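Local coordinates for protein aspartate-semialdehyde dehydrogenase 2 (Vibrio cholerae, PDB 2R00) that catalyses the NADPH-dependent reductive dephosphorylation of L-aspartyl-4-phosphate to L-aspartate-semialdehyde, on the pathways to lysine and methionine, at residues D31-L36 with K51-Q56; L77-A82 with T96-Y101; I105-P110 with A127-S132; G148-N153 with E251-I256; D269-F274 with V292-V297. All coordinates share one frame; numbering follows the deposited sequence.

How the interactions relate
Interactions 1 and 2 lie in the nucleotide-binding part of the chain, and interactions 4 and 5 in the dimerisation part. Interaction 3 lies close to the centre of the chain and leads into the helix that carries the catalytic cysteine. Interactions 1, 2, 3 and 5 are buried. Interaction 4 is only partly so, and it is the contact in which charged side chains carry much of the packing. Interactions 1 and 5 both join parallel strands, but 5 has four direct backbone bonds and 1 has one; waters bridge both. Interaction 2 packs a helix on a loop, mainly through side chains. It touches interaction 3 through Arg100 and Phe99. Interactions 4 and 5 belong to one sheet, and both meet the second subunit.

Interaction 1 of 5, residues D31-L36 with K51-Q56; sequences DELFLL and KTVRVQ
Leu35 and Val53 make the main apolar contact between strands 32-36 and 51-56. Their side chains cross at about a right angle. Leu35 CG lies 3.7 Å from Val53 CG1, and Leu35 CD1 touches the same methyl. Val53 CG1 is anti to its backbone N (chi1 -165°). There it also meets the carbonyl of the facing strand, with Leu33 O 3.3 Å from Val53 CG1. Further along, Leu35 CB packs on Val55 CG2 at 4.0 Å. Gln56 joins the packing with its aliphatic part. Its CG lies 3.6 Å from Leu36 CD2, and the two side chains run side by side, pointing the same way. Gln56 OE1 sits at the edge of the Phe34 ring, near the ring plane and 3.8 Å from CD2.

The polar contacts are few. Gln56 N donates to Leu35 O at 2.9 Å, and the bond is nearly straight (167°). The same carbonyl receives a CA-H contact from Val55. Towards their N-terminal ends the strands spread, and the CA atoms of Phe34 and Val53 are 7.0 Å apart. A water bridges the strands at Leu35. It accepts from Leu35 N and donates to Arg54 O and to Gln56 OE1.

Strand 30-37 runs between strands 4-9 and 51-57 in the Rossmann-type sheet. Leu33 and Leu35 rest on Leu20 of helix 14-25. Phe34, Leu36 and Gln56 meet Phe61. Val55 lies beside Thr12 and Ser41, both predicted to bind NADP(+), and strand 45-48 flanks strand 51-57 on its far side.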
# COMPACT_ATOMS: atom_id res chain seq x y z
N ASP A 31 -25.68 11.01 33.21
CA ASP A 31 -26.60 10.84 34.31
C ASP A 31 -27.02 9.37 34.27
O ASP A 31 -26.49 8.55 35.03
CB ASP A 31 -27.79 11.79 34.12
CG ASP A 31 -28.87 11.61 35.18
OD1 ASP A 31 -29.89 12.33 35.08
OD2 ASP A 31 -28.72 10.76 36.10
N GLU A 32 -27.93 9.03 33.37
CA GLU A 32 -28.31 7.63 33.18
C GLU A 32 -27.88 7.09 31.82
O GLU A 32 -28.04 7.75 30.79
CB GLU A 32 -29.82 7.48 33.34
CG GLU A 32 -30.27 6.10 33.77
CD GLU A 32 -31.68 6.12 34.34
OE1 GLU A 32 -32.18 7.22 34.71
OE2 GLU A 32 -32.30 5.03 34.41
N LEU A 33 -27.32 5.88 31.82
CA LEU A 33 -26.95 5.20 30.59
C LEU A 33 -27.94 4.09 30.30
O LEU A 33 -28.27 3.31 31.20
CB LEU A 33 -25.52 4.62 30.69
CG LEU A 33 -24.98 3.87 29.47
CD1 LEU A 33 -24.75 4.83 28.29
CD2 LEU A 33 -23.70 3.13 29.81
N PHE A 34 -28.42 4.04 29.06
CA PHE A 34 -29.31 2.96 28.61
C PHE A 34 -28.64 2.14 27.52
O PHE A 34 -28.00 2.69 26.61
CB PHE A 34 -30.66 3.52 28.12
CG PHE A 34 -31.40 4.32 29.15
CD1 PHE A 34 -31.17 5.68 29.30
CD2 PHE A 34 -32.34 3.71 29.98
CE1 PHE A 34 -31.86 6.44 30.26
CE2 PHE A 34 -33.04 4.45 30.94
CZ PHE A 34 -32.79 5.82 31.08
N LEU A 35 -28.76 0.82 27.62
CA LEU A 35 -28.17 -0.07 26.63
C LEU A 35 -29.28 -0.81 25.91
O LEU A 35 -30.12 -1.46 26.54
CB LEU A 35 -27.19 -1.04 27.30
CG LEU A 35 -26.04 -0.39 28.08
CD1 LEU A 35 -25.19 -1.45 28.79
CD2 LEU A 35 -25.17 0.50 27.19
N LEU A 36 -29.30 -0.67 24.59
CA LEU A 36 -30.37 -1.22 23.76
C LEU A 36 -29.83 -2.23 22.77
O LEU A 36 -28.71 -2.09 22.27
CB LEU A 36 -31.11 -0.09 23.01
CG LEU A 36 -31.55 1.09 23.87
CD1 LEU A 36 -31.91 2.31 23.03
CD2 LEU A 36 -32.70 0.68 24.78
N LYS A 51 -21.54 1.35 38.24
CA LYS A 51 -22.95 0.97 38.32
C LYS A 51 -23.30 -0.12 37.29
O LYS A 51 -22.65 -0.22 36.24
CB LYS A 51 -23.84 2.20 38.11
CG LYS A 51 -23.55 3.37 39.06
CD LYS A 51 -24.66 4.41 39.01
CE LYS A 51 -24.32 5.64 39.84
NZ LYS A 51 -25.41 6.66 39.78
N THR A 52 -24.31 -0.93 37.60
CA THR A 52 -24.76 -1.98 36.69
C THR A 52 -25.79 -1.43 35.70
O THR A 52 -26.72 -0.73 36.08
CB THR A 52 -25.34 -3.18 37.47
OG1 THR A 52 -24.33 -3.70 38.33
CG2 THR A 52 -25.80 -4.30 36.52
N VAL A 53 -25.60 -1.75 34.42
CA VAL A 53 -26.56 -1.38 33.38
C VAL A 53 -27.07 -2.63 32.67
O VAL A 53 -26.29 -3.49 32.27
CB VAL A 53 -25.96 -0.38 32.36
CG1 VAL A 53 -27.08 0.26 31.54
CG2 VAL A 53 -25.16 0.72 33.06
N ARG A 54 -28.40 -2.74 32.54
CA ARG A 54 -29.02 -3.90 31.91
C ARG A 54 -29.51 -3.61 30.50
O ARG A 54 -30.28 -2.67 30.28
CB ARG A 54 -30.18 -4.43 32.77
CG ARG A 54 -30.79 -5.74 32.25
CD ARG A 54 -31.88 -6.30 33.19
NE ARG A 54 -31.51 -6.22 34.61
CZ ARG A 54 -30.82 -7.13 35.28
NH1 ARG A 54 -30.40 -8.26 34.69
NH2 ARG A 54 -30.55 -6.92 36.56
N VAL A 55 -29.09 -4.44 29.55
CA VAL A 55 -29.54 -4.33 28.15
C VAL A 55 -31.06 -4.57 28.08
O VAL A 55 -31.57 -5.51 28.69
CB VAL A 55 -28.79 -5.31 27.22
CG1 VAL A 55 -29.27 -5.19 25.76
CG2 VAL A 55 -27.27 -5.08 27.30
N GLN A 56 -31.77 -3.69 27.37
CA GLN A 56 -33.20 -3.88 27.15
C GLN A 56 -33.53 -3.93 25.66
O GLN A 56 -32.70 -3.57 24.81
CB GLN A 56 -34.04 -2.81 27.87
CG GLN A 56 -33.64 -1.38 27.59
CD GLN A 56 -34.33 -0.39 28.50
OE1 GLN A 56 -33.69 0.24 29.35
NE2 GLN A 56 -35.65 -0.23 28.34
O HOH W 1 -30.51 -0.04 29.79

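Interaction 2 of 5, residues L77-A82 with T96-Y101; sequences LSAKWA and TSHFRY
Ala79 CB sits over one face of the His98 imidazole, 3.6 Å from the ring centroid. The line to the centroid is 13° off the ring normal, so this is a CH-pi contact over the ring centre. His98 CG is anti to its backbone N (chi1 -175°), on a CB that already points at the helix. His98 CD2 in turn lies over the centre of the Phe99 ring, 3.3 Å above its plane. The two neighbouring side chains therefore approach the helix packed against each other.

Phe99 makes the apolar contact. Its CE2 lies 3.6 Å from Ala82 CB. Ser78 O is at the edge of the same ring, near its plane and 3.7 Å from CE2, and it also accepts the helical bond from Ala82 N. On Thr96 it is the methyl that touches the helix, with CG2 3.4 Å from Ser78 OG.

Helix 75-87 is the crossover of a beta-alpha-beta unit in the Rossmann-type domain, between strands 68-71 and 91-94. The loop at 96-101 follows the second of these strands. It begins with an ST turn, in which His98 N donates to Thr96 OG1 at 3.0 Å. A type I beta turn runs from Ser97 to Arg100.

The hydroxyls of Ser78 and Thr96 share a partner outside both segments, Ser78 OG bonding Asp94 OD1 and Thr96 OG1 bonding Asp94 OD2. Arg100, predicted to bind phosphate, does not touch the helix; its NE bonds Asn128 O, while Tyr101 OH bonds Lys215, another predicted phosphate ligand.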
# COMPACT_ATOMS: atom_id res chain seq x y z
N LEU A 77 -30.86 -1.20 10.73
CA LEU A 77 -31.47 -0.86 12.00
C LEU A 77 -31.43 0.63 12.31
O LEU A 77 -32.37 1.16 12.91
CB LEU A 77 -30.87 -1.70 13.15
CG LEU A 77 -31.39 -3.14 13.11
CD1 LEU A 77 -30.62 -4.06 14.09
CD2 LEU A 77 -32.90 -3.16 13.41
N SER A 78 -30.37 1.32 11.89
CA SER A 78 -30.34 2.79 11.98
C SER A 78 -31.39 3.45 11.08
O SER A 78 -32.05 4.42 11.47
CB SER A 78 -28.95 3.32 11.61
OG SER A 78 -28.08 3.19 12.72
N ALA A 79 -31.52 2.93 9.86
CA ALA A 79 -32.55 3.39 8.91
C ALA A 79 -33.95 3.39 9.53
O ALA A 79 -34.71 4.34 9.36
CB ALA A 79 -32.54 2.51 7.66
N LYS A 80 -34.27 2.30 10.23
CA LYS A 80 -35.54 2.12 10.94
C LYS A 80 -35.63 2.97 12.21
O LYS A 80 -36.56 3.77 12.37
CB LYS A 80 -35.71 0.63 11.29
CG LYS A 80 -37.02 0.27 12.02
CD LYS A 80 -37.29 -1.23 11.96
CE LYS A 80 -38.58 -1.60 12.71
NZ LYS A 80 -39.07 -2.95 12.33
N TRP A 81 -34.64 2.82 13.10
CA TRP A 81 -34.71 3.37 14.45
C TRP A 81 -34.26 4.81 14.69
O TRP A 81 -34.77 5.47 15.60
CB TRP A 81 -34.02 2.42 15.45
CG TRP A 81 -34.83 1.21 15.68
CD1 TRP A 81 -34.57 -0.04 15.22
CD2 TRP A 81 -36.07 1.13 16.39
NE1 TRP A 81 -35.56 -0.91 15.63
CE2 TRP A 81 -36.50 -0.21 16.35
CE3 TRP A 81 -36.85 2.07 17.09
CZ2 TRP A 81 -37.68 -0.65 16.96
CZ3 TRP A 81 -38.04 1.64 17.70
CH2 TRP A 81 -38.44 0.29 17.63
N ALA A 82 -33.32 5.31 13.89
CA ALA A 82 -32.85 6.69 14.10
C ALA A 82 -33.93 7.74 13.87
O ALA A 82 -33.98 8.72 14.62
CB ALA A 82 -31.60 7.00 13.28
N THR A 96 -23.00 4.18 11.35
CA THR A 96 -23.22 3.32 10.19
C THR A 96 -23.01 4.14 8.93
O THR A 96 -22.82 5.36 8.99
CB THR A 96 -24.66 2.66 10.16
OG1 THR A 96 -25.62 3.60 9.67
CG2 THR A 96 -25.08 2.20 11.55
N SER A 97 -23.05 3.48 7.77
CA SER A 97 -23.01 4.21 6.50
C SER A 97 -24.34 4.86 6.15
O SER A 97 -24.40 5.71 5.26
CB SER A 97 -22.57 3.29 5.35
OG SER A 97 -23.48 2.21 5.27
N HIS A 98 -25.42 4.47 6.83
CA HIS A 98 -26.77 4.84 6.35
C HIS A 98 -26.99 6.33 6.09
O HIS A 98 -27.46 6.69 5.00
CB HIS A 98 -27.92 4.25 7.18
CG HIS A 98 -29.27 4.54 6.58
ND1 HIS A 98 -29.72 3.91 5.44
CD2 HIS A 98 -30.23 5.43 6.93
CE1 HIS A 98 -30.90 4.41 5.10
NE2 HIS A 98 -31.23 5.33 6.00
N PHE A 99 -26.66 7.20 7.05
CA PHE A 99 -26.94 8.65 6.92
C PHE A 99 -25.76 9.52 6.50
O PHE A 99 -25.89 10.75 6.44
CB PHE A 99 -27.51 9.22 8.22
CG PHE A 99 -28.83 8.65 8.61
CD1 PHE A 99 -29.99 9.06 7.97
CD2 PHE A 99 -28.92 7.71 9.63
CE1 PHE A 99 -31.23 8.52 8.33
CE2 PHE A 99 -30.15 7.18 10.01
CZ PHE A 99 -31.30 7.58 9.36
N ARG A 100 -24.63 8.90 6.20
CA ARG A 100 -23.40 9.68 5.90
C ARG A 100 -23.52 10.58 4.67
O ARG A 100 -22.84 11.59 4.60
CB ARG A 100 -22.19 8.75 5.72
CG ARG A 100 -21.80 7.94 6.95
CD ARG A 100 -20.52 7.16 6.71
NE ARG A 100 -20.22 6.33 7.88
CZ ARG A 100 -19.68 5.12 7.83
NH1 ARG A 100 -19.36 4.57 6.67
NH2 ARG A 100 -19.46 4.46 8.96
N TYR A 101 -24.36 10.21 3.71
CA TYR A 101 -24.39 10.88 2.38
C TYR A 101 -25.63 11.76 2.22
O TYR A 101 -25.80 12.41 1.19
CB TYR A 101 -24.24 9.83 1.23
CG TYR A 101 -23.17 8.83 1.59
CD1 TYR A 101 -23.50 7.60 2.16
CD2 TYR A 101 -21.82 9.15 1.45
CE1 TYR A 101 -22.51 6.70 2.55
CE2 TYR A 101 -20.82 8.26 1.85
CZ TYR A 101 -21.18 7.04 2.41
OH TYR A 101 -20.20 6.16 2.80

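Interaction 3 of 5, residues I105-P110 with A127-S132; sequences IPLVVP and ANPNCS
Pro129 packs against the side chains of Leu107 and Val109 and the carbonyl of Val108. Its CB lies 3.7 Å from Leu107 CD1. Its CG is the busiest atom of the ring. It touches Leu107 CD1 at 3.6 Å, Val109 CG2 at 3.8 Å and, a little closer, Val108 O. Its CD comes to 3.2 Å from Val108 O, a close van der Waals approach. That oxygen also accepts a hydrogen bond from Asn323 of helix 316-335. Leu107 CG is anti to its backbone N (chi1 174°), and the CD1 beyond it touches both Pro129 and Ala127 CB.

Ala127 ties the backbones together in a single bridge. Its N donates to Pro106 O at 2.9 Å in a nearly straight bond (173°). Its O accepts from Val108 N at 3.2 Å, and Leu107 CA adds a CA-H contact to the same oxygen. Ile105 CG2 lies near Ala127 CB.

Beyond Pro129 the chain enters helix 131-147. Asn130 is its N-cap, and Asn130 OD1 accepts from Ser132 N at 3.1 Å, in the carbonyl plane and on a lone pair. Asn130 N bonds Glu219, and Asn128 O bonds Arg100, a predicted phosphate ligand. The contact lies just before the active-site helix, whose first residue is Cys131, the residue that forms the acyl-thioester intermediate.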
# COMPACT_ATOMS: atom_id res chain seq x y z
N ILE A 105 -27.64 16.10 6.57
CA ILE A 105 -27.10 15.50 7.80
C ILE A 105 -25.59 15.71 7.84
O ILE A 105 -24.91 15.32 6.88
CB ILE A 105 -27.49 14.00 7.93
CG1 ILE A 105 -29.02 13.88 8.09
CG2 ILE A 105 -26.71 13.31 9.09
CD1 ILE A 105 -29.59 12.44 8.14
N PRO A 106 -25.07 16.33 8.92
CA PRO A 106 -23.64 16.55 9.03
C PRO A 106 -22.85 15.25 9.21
O PRO A 106 -23.31 14.34 9.92
CB PRO A 106 -23.51 17.41 10.29
CG PRO A 106 -24.70 17.05 11.12
CD PRO A 106 -25.80 16.86 10.10
N LEU A 107 -21.68 15.18 8.59
CA LEU A 107 -20.76 14.04 8.73
C LEU A 107 -19.49 14.56 9.39
O LEU A 107 -18.75 15.32 8.78
CB LEU A 107 -20.43 13.46 7.35
CG LEU A 107 -19.39 12.34 7.24
CD1 LEU A 107 -19.93 11.07 7.92
CD2 LEU A 107 -19.04 12.06 5.76
N VAL A 108 -19.22 14.13 10.62
CA VAL A 108 -18.31 14.90 11.48
C VAL A 108 -17.07 14.16 11.97
O VAL A 108 -17.16 13.07 12.52
CB VAL A 108 -19.08 15.52 12.69
CG1 VAL A 108 -18.13 16.24 13.62
CG2 VAL A 108 -20.19 16.47 12.19
N VAL A 109 -15.91 14.78 11.74
CA VAL A 109 -14.66 14.46 12.43
C VAL A 109 -14.31 15.71 13.27
O VAL A 109 -13.98 16.76 12.71
CB VAL A 109 -13.50 14.19 11.43
CG1 VAL A 109 -12.15 14.04 12.17
CG2 VAL A 109 -13.79 12.96 10.56
N PRO A 110 -14.44 15.62 14.61
CA PRO A 110 -14.30 16.79 15.49
C PRO A 110 -13.01 17.61 15.39
O PRO A 110 -13.04 18.79 15.68
CB PRO A 110 -14.47 16.20 16.90
CG PRO A 110 -15.29 15.00 16.69
CD PRO A 110 -14.81 14.42 15.39
N ALA A 127 -23.84 12.04 11.55
CA ALA A 127 -23.28 10.78 11.04
C ALA A 127 -21.81 10.67 11.42
O ALA A 127 -21.07 11.65 11.29
CB ALA A 127 -23.44 10.72 9.53
N ASN A 128 -21.41 9.50 11.91
CA ASN A 128 -20.02 9.18 12.24
C ASN A 128 -19.41 8.61 10.97
O ASN A 128 -20.00 7.71 10.38
CB ASN A 128 -19.99 8.12 13.36
CG ASN A 128 -18.68 8.09 14.17
OD1 ASN A 128 -18.09 7.02 14.41
ND2 ASN A 128 -18.25 9.25 14.64
N PRO A 129 -18.25 9.14 10.52
CA PRO A 129 -17.67 8.61 9.29
C PRO A 129 -16.99 7.24 9.46
O PRO A 129 -16.85 6.73 10.58
CB PRO A 129 -16.62 9.67 8.88
CG PRO A 129 -16.87 10.86 9.76
CD PRO A 129 -17.45 10.27 11.04
N ASN A 130 -16.60 6.67 8.33
CA ASN A 130 -15.82 5.45 8.27
C ASN A 130 -14.47 5.68 8.95
O ASN A 130 -13.87 6.74 8.77
CB ASN A 130 -15.64 5.09 6.79
CG ASN A 130 -15.22 3.66 6.60
OD1 ASN A 130 -14.10 3.28 6.92
ND2 ASN A 130 -16.11 2.84 6.05
N CYS A 131 -13.99 4.70 9.72
CA CYS A 131 -12.68 4.83 10.41
C CYS A 131 -11.55 5.16 9.44
O CYS A 131 -10.67 5.94 9.78
CB CYS A 131 -12.33 3.61 11.27
SG CYS A 131 -10.94 3.87 12.50
N SER A 132 -11.59 4.57 8.24
CA SER A 132 -10.66 4.92 7.17
C SER A 132 -10.62 6.42 6.88
O SER A 132 -9.55 7.01 6.74
CB SER A 132 -11.03 4.19 5.89
OG SER A 132 -10.44 2.90 5.84

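Interaction 4 of 5, residues G148-N153 with E251-I256; sequences GIERIN and ETRAPI
The Arg253 guanidinium lies flat over the backbone at Glu150, whose CA is 3.9 Å above the plane and over its centre. Two waters lie at its edge, in plane. One accepts from Arg253 NE and Ile149 N. The other accepts from Arg253 NH2 and donates to Ile149 O at 2.7 Å. The Arg151 guanidinium has Glu251 CG over one face, with CB on that face toward the rim. Its chain bends at chi3 (-28°), and its plane is 18° from the Glu251 carboxylate. Arg151 NH1 and Glu251 OE2 are 4.3 Å apart, too far for a salt bridge. Each has a weak, long-range charge partner in the second subunit: Glu251 of that subunit for Arg151, and its Arg151 for Glu251.

The backbone forms a classic beta bulge. Glu150 and Arg151 both face Glu251. Glu251 O accepts from Glu150 N at 2.8 Å and, weakly, from Arg151 N. Glu251 N donates to Arg151 O at 2.8 Å. The bulge lies where antiparallel strands 149-159 and 244-252 meet in the sheet of the dimerisation domain.

Gly148 has positive phi after helix 131-147, and Gly148 O accepts from Arg253 N at 3.3 Å, the donor standing 71° out of the carbonyl plane. Thr252 OG1 donates to Ala254 O at 2.6 Å.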
# COMPACT_ATOMS: atom_id res chain seq x y z
N GLY A 148 -3.14 23.72 1.36
CA GLY A 148 -4.24 23.30 0.49
C GLY A 148 -3.99 21.92 -0.09
O GLY A 148 -2.85 21.45 -0.13
N ILE A 149 -5.06 21.27 -0.54
CA ILE A 149 -4.94 19.96 -1.18
C ILE A 149 -5.73 19.94 -2.49
O ILE A 149 -6.92 20.24 -2.51
CB ILE A 149 -5.40 18.79 -0.27
CG1 ILE A 149 -4.54 18.73 1.01
CG2 ILE A 149 -5.32 17.45 -1.03
CD1 ILE A 149 -5.03 17.73 2.02
N GLU A 150 -5.03 19.59 -3.56
CA GLU A 150 -5.59 19.52 -4.90
C GLU A 150 -6.10 18.10 -5.16
O GLU A 150 -7.23 17.92 -5.62
CB GLU A 150 -4.51 19.89 -5.91
CG GLU A 150 -4.96 20.05 -7.35
CD GLU A 150 -3.85 20.56 -8.26
OE1 GLU A 150 -4.16 21.23 -9.28
OE2 GLU A 150 -2.65 20.32 -7.94
N ARG A 151 -5.26 17.11 -4.85
CA ARG A 151 -5.58 15.72 -5.12
C ARG A 151 -5.03 14.80 -4.02
O ARG A 151 -3.90 14.97 -3.57
CB ARG A 151 -5.00 15.32 -6.47
CG ARG A 151 -5.50 14.00 -7.01
CD ARG A 151 -4.83 13.65 -8.34
NE ARG A 151 -4.44 14.85 -9.07
CZ ARG A 151 -3.19 15.16 -9.39
NH1 ARG A 151 -2.20 14.33 -9.07
NH2 ARG A 151 -2.93 16.29 -10.04
N ILE A 152 -5.87 13.85 -3.59
CA ILE A 152 -5.45 12.78 -2.67
C ILE A 152 -5.56 11.44 -3.39
O ILE A 152 -6.63 11.09 -3.92
CB ILE A 152 -6.34 12.70 -1.39
CG1 ILE A 152 -6.31 14.02 -0.60
CG2 ILE A 152 -5.91 11.53 -0.49
CD1 ILE A 152 -7.51 14.21 0.35
N ASN A 153 -4.46 10.70 -3.42
CA ASN A 153 -4.47 9.30 -3.80
C ASN A 153 -4.17 8.46 -2.56
O ASN A 153 -3.15 8.66 -1.89
CB ASN A 153 -3.46 9.02 -4.93
CG ASN A 153 -3.95 9.54 -6.29
OD1 ASN A 153 -4.34 10.70 -6.42
ND2 ASN A 153 -3.94 8.67 -7.30
N GLU A 251 -1.30 15.84 -3.33
CA GLU A 251 -0.82 16.90 -4.19
C GLU A 251 -1.33 18.19 -3.55
O GLU A 251 -2.54 18.42 -3.46
CB GLU A 251 -1.41 16.69 -5.59
CG GLU A 251 -0.67 17.37 -6.71
CD GLU A 251 0.76 16.91 -6.88
OE1 GLU A 251 1.59 17.78 -7.17
OE2 GLU A 251 1.07 15.71 -6.71
N THR A 252 -0.39 19.00 -3.06
CA THR A 252 -0.74 20.24 -2.34
C THR A 252 -0.81 21.43 -3.31
O THR A 252 -0.36 21.33 -4.46
CB THR A 252 0.25 20.53 -1.19
OG1 THR A 252 1.57 20.70 -1.72
CG2 THR A 252 0.27 19.39 -0.18
N ARG A 253 -1.40 22.54 -2.87
CA ARG A 253 -1.52 23.71 -3.75
C ARG A 253 -0.29 24.62 -3.62
O ARG A 253 -0.03 25.44 -4.50
CB ARG A 253 -2.83 24.48 -3.51
CG ARG A 253 -4.09 23.66 -3.78
CD ARG A 253 -5.34 24.54 -3.87
NE ARG A 253 -6.58 23.74 -3.89
CZ ARG A 253 -7.13 23.22 -4.99
NH1 ARG A 253 -6.57 23.39 -6.18
NH2 ARG A 253 -8.25 22.52 -4.90
N ALA A 254 0.46 24.45 -2.53
CA ALA A 254 1.76 25.10 -2.36
C ALA A 254 2.78 24.08 -1.86
O ALA A 254 2.40 23.13 -1.16
CB ALA A 254 1.65 26.25 -1.37
N PRO A 255 4.07 24.26 -2.21
CA PRO A 255 5.09 23.32 -1.77
C PRO A 255 5.20 23.33 -0.26
O PRO A 255 5.02 24.37 0.37
CB PRO A 255 6.39 23.88 -2.37
CG PRO A 255 5.98 24.84 -3.42
CD PRO A 255 4.64 25.36 -3.02
N ILE A 256 5.49 22.16 0.33
CA ILE A 256 5.73 22.05 1.77
C ILE A 256 6.73 20.93 2.06
O ILE A 256 6.61 19.83 1.52
CB ILE A 256 4.42 21.88 2.58
CG1 ILE A 256 4.70 22.05 4.08
CG2 ILE A 256 3.73 20.54 2.26
CD1 ILE A 256 3.45 22.13 4.93
O HOH W 2 -7.17 23.40 -1.04
O HOH W 3 -8.90 22.13 -2.46

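Interaction 5 of 5, residues D269-F274 with V292-V297; sequences DGIELF and VLVGRV
Leu273 CD1 meets two valines of the facing strand, Val294 CG1 at 4.0 Å and Val297 CG2 at 3.9 Å. Ile271 CG2 touches Val294 CG2 at 3.9 Å on the same face of the sheet. On the other face Glu272 CB rests near Leu293 CD1. Phe274 CE1 lies 3.9 Å from Leu293 CG, and Val294 O is at the edge of the Phe274 ring, in its plane. Phe274 CG is anti to the carbonyl carbon (chi1 -64°), beside the backbone N that bonds this same oxygen.

Four backbone hydrogen bonds hold these side chains in register. Val292 N donates to Gly270 O at 2.7 Å and Glu272 N to Val292 O. Val294 N donates to Glu272 O in a nearly straight bond (175°), and Phe274 N to Val294 O. Past Phe274 the strands are joined by water. Two waters donate to Phe274 O, and they accept from Arg296 N and Val297 N.

Further out, Arg284 forms a salt bridge with Glu272 and a cation-pi contact with Phe274. Helices 258-267 and 131-147 cover the face of Leu273, Ile271 and Val294. Phe274 and Leu293 pack on Ile198 and Phe195 of the second subunit. Strand 271-273 is the outermost within this chain, parallel to strand 292-300, in the mixed sheet of the dimerisation domain.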
# COMPACT_ATOMS: atom_id res chain seq x y z
N ASP A 269 -3.24 17.48 17.89
CA ASP A 269 -3.84 16.59 18.89
C ASP A 269 -4.49 15.36 18.26
O ASP A 269 -5.10 15.45 17.19
CB ASP A 269 -4.84 17.34 19.78
CG ASP A 269 -4.27 18.63 20.32
OD1 ASP A 269 -3.87 18.66 21.51
OD2 ASP A 269 -4.19 19.61 19.54
N GLY A 270 -4.33 14.21 18.92
CA GLY A 270 -4.87 12.96 18.40
C GLY A 270 -3.93 12.20 17.46
O GLY A 270 -4.19 11.05 17.12
N ILE A 271 -2.84 12.86 17.05
CA ILE A 271 -1.86 12.24 16.16
C ILE A 271 -0.61 11.84 16.93
O ILE A 271 -0.06 12.64 17.68
CB ILE A 271 -1.45 13.19 15.01
CG1 ILE A 271 -2.64 13.47 14.09
CG2 ILE A 271 -0.25 12.62 14.22
CD1 ILE A 271 -2.44 14.59 13.10
N GLU A 272 -0.17 10.59 16.76
CA GLU A 272 1.17 10.21 17.18
C GLU A 272 2.06 10.04 15.95
O GLU A 272 1.82 9.17 15.10
CB GLU A 272 1.16 8.94 18.03
CG GLU A 272 2.57 8.49 18.45
CD GLU A 272 2.60 7.64 19.71
OE1 GLU A 272 1.56 7.55 20.40
OE2 GLU A 272 3.67 7.07 20.02
N LEU A 273 3.08 10.89 15.86
CA LEU A 273 4.06 10.81 14.78
C LEU A 273 5.28 9.99 15.17
O LEU A 273 5.91 10.23 16.21
CB LEU A 273 4.50 12.20 14.32
CG LEU A 273 5.40 12.18 13.08
CD1 LEU A 273 4.58 12.43 11.82
CD2 LEU A 273 6.51 13.20 13.23
N PHE A 274 5.63 9.03 14.30
CA PHE A 274 6.82 8.21 14.45
C PHE A 274 7.87 8.65 13.43
O PHE A 274 7.65 8.55 12.21
CB PHE A 274 6.48 6.73 14.25
CG PHE A 274 5.55 6.18 15.28
CD1 PHE A 274 4.19 6.51 15.27
CD2 PHE A 274 6.01 5.31 16.26
CE1 PHE A 274 3.32 6.00 16.22
CE2 PHE A 274 5.15 4.80 17.22
CZ PHE A 274 3.81 5.15 17.20
N VAL A 292 -4.32 8.55 16.04
CA VAL A 292 -3.98 8.39 14.64
C VAL A 292 -2.44 8.29 14.56
O VAL A 292 -1.73 9.26 14.83
CB VAL A 292 -4.56 9.57 13.81
CG1 VAL A 292 -4.06 9.56 12.38
CG2 VAL A 292 -6.10 9.51 13.84
N LEU A 293 -1.96 7.09 14.22
CA LEU A 293 -0.53 6.78 14.17
C LEU A 293 0.00 7.08 12.77
O LEU A 293 -0.45 6.49 11.79
CB LEU A 293 -0.32 5.31 14.51
CG LEU A 293 -0.35 4.72 15.94
CD1 LEU A 293 -0.85 5.68 17.03
CD2 LEU A 293 -1.13 3.41 15.95
N VAL A 294 0.95 8.02 12.68
CA VAL A 294 1.48 8.49 11.39
C VAL A 294 2.99 8.22 11.28
O VAL A 294 3.72 8.37 12.26
CB VAL A 294 1.15 9.98 11.14
CG1 VAL A 294 1.76 10.48 9.83
CG2 VAL A 294 -0.39 10.21 11.12
N GLY A 295 3.44 7.78 10.10
CA GLY A 295 4.87 7.54 9.84
C GLY A 295 5.22 7.58 8.37
O GLY A 295 4.36 7.85 7.52
N ARG A 296 6.49 7.30 8.06
CA ARG A 296 7.02 7.29 6.68
C ARG A 296 6.65 8.59 5.94
O ARG A 296 6.26 8.56 4.78
CB ARG A 296 6.56 6.02 5.91
CG ARG A 296 7.29 5.72 4.58
CD ARG A 296 7.29 4.21 4.21
NE ARG A 296 6.08 3.53 4.67
CZ ARG A 296 5.99 2.27 5.07
NH1 ARG A 296 7.05 1.46 5.10
NH2 ARG A 296 4.82 1.81 5.45
N VAL A 297 6.78 9.72 6.65
CA VAL A 297 6.46 11.05 6.09
C VAL A 297 7.60 11.63 5.24
O VAL A 297 8.71 11.85 5.74
CB VAL A 297 6.08 12.06 7.21
CG1 VAL A 297 5.71 13.43 6.62
CG2 VAL A 297 4.93 11.52 8.09
O HOH W 4 7.77 6.38 10.41
O HOH W 5 8.02 9.82 9.44